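Local atomic coordinates of aminotransferase (Streptomyces pactum, PDB entry 4ZM4), a protein that belongs to the class-III aminotransferases, with the mixed alpha/beta architecture of that family, and binds pyridoxal-5'-phosphate. Residues R132-T137 against I212-V217; D199-L204 against P231-L236; E109-V114 against T255-A260. The protein carries 1 engineered substitution. One frame throughout, in Å; residues are numbered along the deposited sequence.

Contacts 1 and 2 are built round the large mixed sheet: helix 123-138 rests on one face of strand 212-217 in contact 1, while helices 198-208 and 233-244 pair on the opposite face in contact 2. Their centres are 18 Å apart and they touch through the strand, Ile212 CD1 lying 4.3 Å from Leu204 CG. Contact 3 touches neither of them: its nearest atoms are about 7 Å from those of contact 1 and about 9 Å from those of contact 2. In contact 3 the Phe257 side chain is about 13 Å from the bound P3B.

Contact 1. Residues R132-T137 against I212-V217; sequences RLARAT and IAAVIV
Arg135 and Ala213 bring the two backbones together, their CA atoms 5.3 Å apart. Around this point the helical segment 132-137 runs roughly antiparallel to strand 212-217, with the short axes 7.1 Å apart at closest approach and 153° between their directions. So near an approach suits alanine, whose lone methyl fills little depth. Ala134 CB meets Ala214 CB at 3.8 Å, methyl to methyl, and Ala213 CB sits 3.9 Å from the carbonyl oxygen Ala134 O. This is helix-on-sheet packing of the alpha/beta kind: helix 123-138 lies over a sheet in which strands 142-146 and 247-251 flank 212-217, both parallel to it. Arg135 lends its aliphatic part, CG resting 4.1 Å from Ala213 CB. With CG anti to the carbonyl carbon (chi1 -66°) and the chain extended from there to NE, the guanidinium is carried past the alanine to Thr141 O and Thr156 OG1. Within the helix, Thr137 OG1 bonds back to Leu133 O at 2.6 Å, coming from the face of that carbonyl opposite to Thr137 N, so two donors share one oxygen. On the flank turned from the strand, Arg132 forms a salt bridge with Glu155 of the second subunit.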
loop_
_atom_site.group_PDB
_atom_site.type_symbol
_atom_site.label_atom_id
_atom_site.label_comp_id
_atom_site.label_asym_id
_atom_site.label_seq_id
_atom_site.Cartn_x
_atom_site.Cartn_y
_atom_site.Cartn_z
ATOM N N ARG B 132 -12.607 9.459 -2.582
ATOM C CA ARG B 132 -12.539 10.757 -1.951
ATOM C C ARG B 132 -12.572 11.830 -3.026
ATOM O O ARG B 132 -13.230 12.859 -2.860
ATOM C CB ARG B 132 -11.301 10.886 -1.084
ATOM C CG ARG B 132 -11.422 10.257 0.292
ATOM C CD ARG B 132 -10.181 10.543 1.101
ATOM N NE ARG B 132 -10.180 9.810 2.358
ATOM C CZ ARG B 132 -9.095 9.579 3.108
ATOM N NH1 ARG B 132 -7.904 10.042 2.763
ATOM N NH2 ARG B 132 -9.216 8.870 4.232
ATOM N N LEU B 133 -11.855 11.615 -4.125
ATOM C CA LEU B 133 -11.827 12.600 -5.224
ATOM C C LEU B 133 -13.222 12.818 -5.774
ATOM O O LEU B 133 -13.626 13.957 -5.973
ATOM C CB LEU B 133 -10.887 12.138 -6.339
ATOM C CG LEU B 133 -10.759 13.035 -7.577
ATOM C CD1 LEU B 133 -10.279 14.437 -7.172
ATOM C CD2 LEU B 133 -9.812 12.414 -8.594
ATOM N N ALA B 134 -13.982 11.729 -5.943
ATOM C CA ALA B 134 -15.353 11.832 -6.424
ATOM C C ALA B 134 -16.297 12.569 -5.428
ATOM O O ALA B 134 -17.169 13.365 -5.837
ATOM C CB ALA B 134 -15.913 10.453 -6.758
ATOM N N ARG B 135 -16.145 12.284 -4.138
ATOM C CA ARG B 135 -16.940 12.988 -3.117
ATOM C C ARG B 135 -16.560 14.462 -3.106
ATOM O O ARG B 135 -17.443 15.340 -3.076
ATOM C CB ARG B 135 -16.752 12.351 -1.739
ATOM C CG ARG B 135 -17.298 10.931 -1.631
ATOM C CD ARG B 135 -16.982 10.303 -0.285
ATOM N NE ARG B 135 -17.957 9.268 0.069
ATOM C CZ ARG B 135 -17.728 7.965 0.246
ATOM N NH1 ARG B 135 -16.489 7.453 0.130
ATOM N NH2 ARG B 135 -18.785 7.156 0.563
ATOM N N ALA B 136 -15.255 14.755 -3.127
ATOM C CA ALA B 136 -14.783 16.158 -3.092
ATOM C C ALA B 136 -15.229 16.950 -4.337
ATOM O O ALA B 136 -15.580 18.136 -4.226
ATOM C CB ALA B 136 -13.282 16.227 -2.955
ATOM N N THR B 137 -15.235 16.289 -5.488
ATOM C CA THR B 137 -15.494 16.927 -6.760
ATOM C C THR B 137 -16.988 17.240 -6.934
ATOM O O THR B 137 -17.359 18.313 -7.394
ATOM C CB THR B 137 -14.939 16.035 -7.921
ATOM O OG1 THR B 137 -13.532 15.884 -7.769
ATOM C CG2 THR B 137 -15.198 16.649 -9.306
ATOM N N ILE B 212 -25.749 10.921 -5.667
ATOM C CA ILE B 212 -24.664 9.950 -5.831
ATOM C C ILE B 212 -23.365 10.624 -6.277
ATOM O O ILE B 212 -23.288 11.196 -7.376
ATOM C CB ILE B 212 -25.081 8.813 -6.796
ATOM C CG1 ILE B 212 -26.203 8.007 -6.161
ATOM C CG2 ILE B 212 -23.873 7.905 -7.119
ATOM C CD1 ILE B 212 -26.987 7.149 -7.120
ATOM N N ALA B 213 -22.318 10.507 -5.445
ATOM C CA ALA B 213 -20.989 10.967 -5.821
ATOM C C ALA B 213 -20.369 10.072 -6.877
ATOM O O ALA B 213 -19.732 10.551 -7.816
ATOM C CB ALA B 213 -20.087 11.014 -4.598
ATOM N N ALA B 214 -20.484 8.755 -6.704
ATOM C CA ALA B 214 -19.823 7.790 -7.607
ATOM C C ALA B 214 -20.517 6.442 -7.635
ATOM O O ALA B 214 -21.086 5.993 -6.658
ATOM C CB ALA B 214 -18.358 7.600 -7.224
ATOM N N VAL B 215 -20.439 5.791 -8.782
ATOM C CA VAL B 215 -20.650 4.380 -8.881
ATOM C C VAL B 215 -19.282 3.743 -9.122
ATOM O O VAL B 215 -18.618 4.036 -10.129
ATOM C CB VAL B 215 -21.550 4.030 -10.039
ATOM C CG1 VAL B 215 -21.747 2.521 -10.090
ATOM C CG2 VAL B 215 -22.895 4.750 -9.905
ATOM N N ILE B 216 -18.859 2.842 -8.229
ATOM C CA ILE B 216 -17.639 2.089 -8.470
ATOM C C ILE B 216 -18.001 0.671 -8.911
ATOM O O ILE B 216 -18.988 0.101 -8.396
ATOM C CB ILE B 216 -16.686 2.096 -7.253
ATOM C CG1 ILE B 216 -15.360 1.407 -7.586
ATOM C CG2 ILE B 216 -17.331 1.427 -6.046
ATOM C CD1 ILE B 216 -14.201 1.808 -6.693
ATOM N N VAL B 217 -17.221 0.115 -9.856
ATOM C CA VAL B 217 -17.575 -1.139 -10.470
ATOM C C VAL B 217 -16.366 -1.872 -11.076
ATOM O O VAL B 217 -15.455 -1.238 -11.617
ATOM C CB VAL B 217 -18.636 -0.891 -11.544
ATOM C CG1 VAL B 217 -18.052 -0.073 -12.667
ATOM C CG2 VAL B 217 -19.209 -2.212 -12.059
#

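Contact 2. Residues D199-L204 against P231-L236; sequences DALREL and PGFLQL
Leu201 leads the contact from the first helix. Its CG stands anti to the backbone N (chi1 -176°), which sends the branched end across to the helix that starts at Phe233. There the CD2 methyl is shared: it lies 4.0 Å from Phe233 CZ, meeting that ring obliquely, and 4.2 Å from Leu236 CD2. A leucine suits this place because one methyl can wedge between two apolar partners; the side chain also touches Leu193, Phe146, Leu237 and Leu240.

One residue on, Arg202 works at the more open margin. Its chain is extended from CG to NE and crosses the Leu236 side chain at about a right angle, so that this exposed residue packs one face of its flat guanidinium on Leu236. Leu236 CD1 is 3.7 Å from Arg202 NH2, and Leu236 CD2 is 3.9 Å from Arg202 NH1. The contact is one of van der Waals packing, the planar group roofing the leucine. Leu204, a turn further along from Leu201, packs on Leu193 and Val144 of the sheet.

In the second segment, Gly232 takes the N-cap position with a positive phi (83°), a conformation that favours glycine, and helix 233-244 then begins directly with Phe233. The ring of Phe233 also meets that of Trp195, their planes nearly perpendicular. Two neighbouring helices covering the same face of a sheet are characteristic of successive beta-alpha-beta crossovers: helix 198-208 links strand 190-193 to 212-217, and helix 233-244 links 212-217 to 247-251, all of them parallel.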
loop_
_atom_site.group_PDB
_atom_site.type_symbol
_atom_site.label_atom_id
_atom_site.label_comp_id
_atom_site.label_asym_id
_atom_site.label_seq_id
_atom_site.Cartn_x
_atom_site.Cartn_y
_atom_site.Cartn_z
ATOM N N ASP B 199 -32.958 -2.901 -14.084
ATOM C CA ASP B 199 -34.164 -2.374 -13.420
ATOM C C ASP B 199 -33.799 -1.730 -12.070
ATOM O O ASP B 199 -34.142 -0.604 -11.813
ATOM C CB ASP B 199 -35.186 -3.496 -13.170
ATOM C CG ASP B 199 -35.830 -4.026 -14.455
ATOM O OD1 ASP B 199 -35.848 -3.306 -15.488
ATOM O OD2 ASP B 199 -36.348 -5.191 -14.411
ATOM N N ALA B 200 -33.067 -2.473 -11.240
ATOM C CA ALA B 200 -32.661 -2.012 -9.924
ATOM C C ALA B 200 -31.796 -0.776 -10.015
ATOM O O ALA B 200 -31.963 0.182 -9.264
ATOM C CB ALA B 200 -31.917 -3.133 -9.185
ATOM N N LEU B 201 -30.897 -0.769 -10.980
ATOM C CA LEU B 201 -30.016 0.371 -11.207
ATOM C C LEU B 201 -30.783 1.608 -11.634
ATOM O O LEU B 201 -30.474 2.736 -11.206
ATOM C CB LEU B 201 -28.965 0.006 -12.281
ATOM C CG LEU B 201 -27.910 1.084 -12.551
ATOM C CD1 LEU B 201 -27.000 1.310 -11.350
ATOM C CD2 LEU B 201 -27.094 0.699 -13.769
ATOM N N ARG B 202 -31.750 1.413 -12.524
ATOM C CA ARG B 202 -32.596 2.526 -12.989
ATOM C C ARG B 202 -33.417 3.078 -11.839
ATOM O O ARG B 202 -33.554 4.297 -11.687
ATOM C CB ARG B 202 -33.543 2.057 -14.092
ATOM C CG ARG B 202 -32.892 1.833 -15.443
ATOM C CD ARG B 202 -33.960 1.466 -16.455
ATOM N NE ARG B 202 -33.479 1.725 -17.808
ATOM C CZ ARG B 202 -33.035 0.799 -18.657
ATOM N NH1 ARG B 202 -33.009 -0.497 -18.308
ATOM N NH2 ARG B 202 -32.636 1.169 -19.879
ATOM N N GLU B 203 -33.968 2.186 -11.024
ATOM C CA GLU B 203 -34.809 2.616 -9.907
ATOM C C GLU B 203 -33.984 3.416 -8.903
ATOM O O GLU B 203 -34.377 4.524 -8.480
ATOM C CB GLU B 203 -35.493 1.443 -9.225
ATOM C CG GLU B 203 -36.787 1.868 -8.544
ATOM C CD GLU B 203 -37.168 0.997 -7.362
ATOM O OE1 GLU B 203 -37.774 1.526 -6.398
ATOM O OE2 GLU B 203 -36.889 -0.222 -7.415
ATOM N N LEU B 204 -32.788 2.905 -8.609
ATOM C CA LEU B 204 -31.873 3.622 -7.731
ATOM C C LEU B 204 -31.667 5.060 -8.227
ATOM O O LEU B 204 -31.889 6.006 -7.486
ATOM C CB LEU B 204 -30.515 2.919 -7.633
ATOM C CG LEU B 204 -29.493 3.680 -6.778
ATOM C CD1 LEU B 204 -29.972 3.855 -5.349
ATOM C CD2 LEU B 204 -28.174 2.939 -6.785
ATOM N N PRO B 231 -24.896 -7.519 -22.020
ATOM C CA PRO B 231 -25.023 -6.574 -23.144
ATOM C C PRO B 231 -25.751 -5.295 -22.734
ATOM O O PRO B 231 -26.854 -5.360 -22.186
ATOM C CB PRO B 231 -25.856 -7.352 -24.172
ATOM C CG PRO B 231 -25.586 -8.801 -23.876
ATOM C CD PRO B 231 -25.372 -8.875 -22.376
ATOM N N GLY B 232 -25.102 -4.153 -22.954
ATOM C CA GLY B 232 -25.671 -2.834 -22.648
ATOM C C GLY B 232 -25.561 -2.317 -21.210
ATOM O O GLY B 232 -25.970 -1.177 -20.938
ATOM N N PHE B 233 -25.050 -3.136 -20.279
ATOM C CA PHE B 233 -25.058 -2.737 -18.886
ATOM C C PHE B 233 -24.078 -1.615 -18.594
ATOM O O PHE B 233 -24.437 -0.629 -17.945
ATOM C CB PHE B 233 -24.819 -3.911 -17.963
ATOM C CG PHE B 233 -25.153 -3.617 -16.544
ATOM C CD1 PHE B 233 -26.474 -3.497 -16.151
ATOM C CD2 PHE B 233 -24.149 -3.440 -15.594
ATOM C CE1 PHE B 233 -26.798 -3.263 -14.815
ATOM C CE2 PHE B 233 -24.465 -3.173 -14.277
ATOM C CZ PHE B 233 -25.785 -3.089 -13.883
ATOM N N LEU B 234 -22.845 -1.735 -19.057
ATOM C CA LEU B 234 -21.878 -0.649 -18.880
ATOM C C LEU B 234 -22.344 0.620 -19.580
ATOM O O LEU B 234 -22.130 1.729 -19.079
ATOM C CB LEU B 234 -20.491 -1.045 -19.376
ATOM C CG LEU B 234 -19.848 -2.208 -18.625
ATOM C CD1 LEU B 234 -18.484 -2.510 -19.239
ATOM C CD2 LEU B 234 -19.719 -1.901 -17.132
ATOM N N GLN B 235 -22.966 0.476 -20.744
ATOM C CA GLN B 235 -23.449 1.627 -21.492
ATOM C C GLN B 235 -24.484 2.338 -20.618
ATOM O O GLN B 235 -24.490 3.571 -20.517
ATOM C CB GLN B 235 -24.053 1.193 -22.842
ATOM C CG GLN B 235 -23.020 0.671 -23.848
ATOM C CD GLN B 235 -22.438 -0.715 -23.534
ATOM O OE1 GLN B 235 -22.880 -1.423 -22.601
ATOM N NE2 GLN B 235 -21.484 -1.133 -24.348
ATOM N N LEU B 236 -25.360 1.542 -20.014
ATOM C CA LEU B 236 -26.420 2.051 -19.175
ATOM C C LEU B 236 -25.848 2.796 -17.988
ATOM O O LEU B 236 -26.368 3.857 -17.614
ATOM C CB LEU B 236 -27.335 0.915 -18.700
ATOM C CG LEU B 236 -28.488 1.319 -17.768
ATOM C CD1 LEU B 236 -29.432 2.310 -18.428
ATOM C CD2 LEU B 236 -29.261 0.082 -17.310
#

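Contact 3. Residues E109-V114 against T255-A260; sequences ELVPGV and TGFRVA
The carbonyl oxygen Thr255 O takes two backbone donors, Arg258 N at 3.0 Å and Val259 N at 3.2 Å, and the tight turn so closed presents Phe257 to Leu110 and Val111. Phe257 itself adopts positive phi and psi (56° and 23°) in this bend. A chi1 of -40° carries its ring to the end of helix 98-110, which it meets with its far carbons. Leu110 CB comes to the ring edge, close to its plane, 4.1 Å from Phe257 CE1. Val111 approaches obliquely: its CG2 methyl is 3.9 Å from both CE1 and CZ of Phe257, and the two side chains cross at about a right angle. A long, flat phenylalanine suits this task, for Leu110 CA and Phe257 CA are 8.4 Å apart. On the other side, Val111 is the first residue to leave helical angles and opens a type I turn, closed by Val114 N bonding to Val111 O at 3.2 Å. Gly113 N in that turn is held by Gln265 of helix 263-267. Val280 and Met281 add to the surroundings of Phe257, and Leu325 of helix 315-329 joins Leu110 and Phe257 where the loop following strand 247-251 meets the end of helix 98-110.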
loop_
_atom_site.group_PDB
_atom_site.type_symbol
_atom_site.label_atom_id
_atom_site.label_comp_id
_atom_site.label_asym_id
_atom_site.label_seq_id
_atom_site.Cartn_x
_atom_site.Cartn_y
_atom_site.Cartn_z
ATOM N N GLU B 109 -1.133 6.905 -22.862
ATOM C CA GLU B 109 -1.115 6.392 -24.234
ATOM C C GLU B 109 -1.943 5.137 -24.324
ATOM O O GLU B 109 -2.738 4.988 -25.238
ATOM C CB GLU B 109 0.332 6.078 -24.689
ATOM C CG GLU B 109 0.452 5.908 -26.191
ATOM C CD GLU B 109 1.760 5.243 -26.652
ATOM O OE1 GLU B 109 2.819 5.413 -26.012
ATOM O OE2 GLU B 109 1.718 4.539 -27.657
ATOM N N LEU B 110 -1.754 4.228 -23.369
ATOM C CA LEU B 110 -2.396 2.933 -23.411
ATOM C C LEU B 110 -3.850 2.940 -22.910
ATOM O O LEU B 110 -4.634 2.057 -23.286
ATOM C CB LEU B 110 -1.533 1.891 -22.640
ATOM C CG LEU B 110 -0.399 1.171 -23.400
ATOM C CD1 LEU B 110 0.379 2.070 -24.323
ATOM C CD2 LEU B 110 0.548 0.514 -22.435
ATOM N N VAL B 111 -4.223 3.892 -22.065
ATOM C CA VAL B 111 -5.593 3.891 -21.484
ATOM C C VAL B 111 -6.376 5.093 -21.939
ATOM O O VAL B 111 -6.025 6.218 -21.623
ATOM C CB VAL B 111 -5.623 3.798 -19.947
ATOM C CG1 VAL B 111 -7.037 3.510 -19.452
ATOM C CG2 VAL B 111 -4.699 2.684 -19.499
ATOM N N PRO B 112 -7.470 4.837 -22.703
ATOM C CA PRO B 112 -8.292 5.893 -23.324
ATOM C C PRO B 112 -8.710 6.996 -22.357
ATOM O O PRO B 112 -8.454 8.187 -22.602
ATOM C CB PRO B 112 -9.555 5.138 -23.831
ATOM C CG PRO B 112 -9.175 3.688 -23.885
ATOM C CD PRO B 112 -7.999 3.470 -22.979
ATOM N N GLY B 113 -9.364 6.589 -21.272
ATOM C CA GLY B 113 -9.968 7.531 -20.317
ATOM C C GLY B 113 -9.013 8.193 -19.345
ATOM O O GLY B 113 -9.477 8.843 -18.414
ATOM N N VAL B 114 -7.704 7.980 -19.507
ATOM C CA VAL B 114 -6.718 8.528 -18.579
ATOM C C VAL B 114 -5.746 9.468 -19.264
ATOM O O VAL B 114 -5.045 9.066 -20.199
ATOM C CB VAL B 114 -5.895 7.416 -17.891
ATOM C CG1 VAL B 114 -4.801 8.016 -17.013
ATOM C CG2 VAL B 114 -6.797 6.514 -17.068
ATOM N N THR B 255 -8.693 -6.002 -14.478
ATOM C CA THR B 255 -8.930 -5.982 -15.933
ATOM C C THR B 255 -7.962 -5.095 -16.760
ATOM O O THR B 255 -7.731 -5.364 -17.953
ATOM C CB THR B 255 -10.375 -5.561 -16.267
ATOM O OG1 THR B 255 -10.648 -4.294 -15.664
ATOM C CG2 THR B 255 -11.342 -6.563 -15.769
ATOM N N GLY B 256 -7.373 -4.084 -16.139
ATOM C CA GLY B 256 -6.446 -3.193 -16.862
ATOM C C GLY B 256 -5.202 -3.886 -17.383
ATOM O O GLY B 256 -4.569 -4.658 -16.679
ATOM N N PHE B 257 -4.894 -3.649 -18.643
ATOM C CA PHE B 257 -3.798 -4.327 -19.351
ATOM C C PHE B 257 -3.902 -5.828 -19.327
ATOM O O PHE B 257 -2.906 -6.525 -19.565
ATOM C CB PHE B 257 -2.433 -3.925 -18.810
ATOM C CG PHE B 257 -2.318 -2.468 -18.485
ATOM C CD1 PHE B 257 -2.151 -1.524 -19.484
ATOM C CD2 PHE B 257 -2.402 -2.039 -17.171
ATOM C CE1 PHE B 257 -2.072 -0.189 -19.168
ATOM C CE2 PHE B 257 -2.298 -0.699 -16.858
ATOM C CZ PHE B 257 -2.132 0.222 -17.852
ATOM N N ARG B 258 -5.104 -6.356 -19.140
ATOM C CA ARG B 258 -5.308 -7.817 -19.068
ATOM C C ARG B 258 -6.319 -8.298 -20.126
ATOM O O ARG B 258 -6.003 -9.182 -20.927
ATOM C CB ARG B 258 -5.763 -8.162 -17.642
ATOM C CG ARG B 258 -6.478 -9.478 -17.439
ATOM C CD ARG B 258 -5.574 -10.674 -17.562
ATOM N NE ARG B 258 -4.562 -10.763 -16.502
ATOM C CZ ARG B 258 -3.695 -11.771 -16.392
ATOM N NH1 ARG B 258 -3.752 -12.810 -17.233
ATOM N NH2 ARG B 258 -2.778 -11.772 -15.431
ATOM N N VAL B 259 -7.529 -7.741 -20.090
ATOM C CA VAL B 259 -8.605 -8.151 -21.021
ATOM C C VAL B 259 -8.427 -7.499 -22.390
ATOM O O VAL B 259 -9.005 -7.954 -23.362
ATOM C CB VAL B 259 -10.025 -7.850 -20.489
ATOM C CG1 VAL B 259 -10.255 -8.586 -19.190
ATOM C CG2 VAL B 259 -10.219 -6.357 -20.273
ATOM N N ALA B 260 -7.565 -6.496 -22.441
ATOM C CA ALA B 260 -7.158 -5.791 -23.662
ATOM C C ALA B 260 -6.046 -4.848 -23.239
ATOM O O ALA B 260 -5.791 -4.662 -22.043
ATOM C CB ALA B 260 -8.314 -4.999 -24.228
#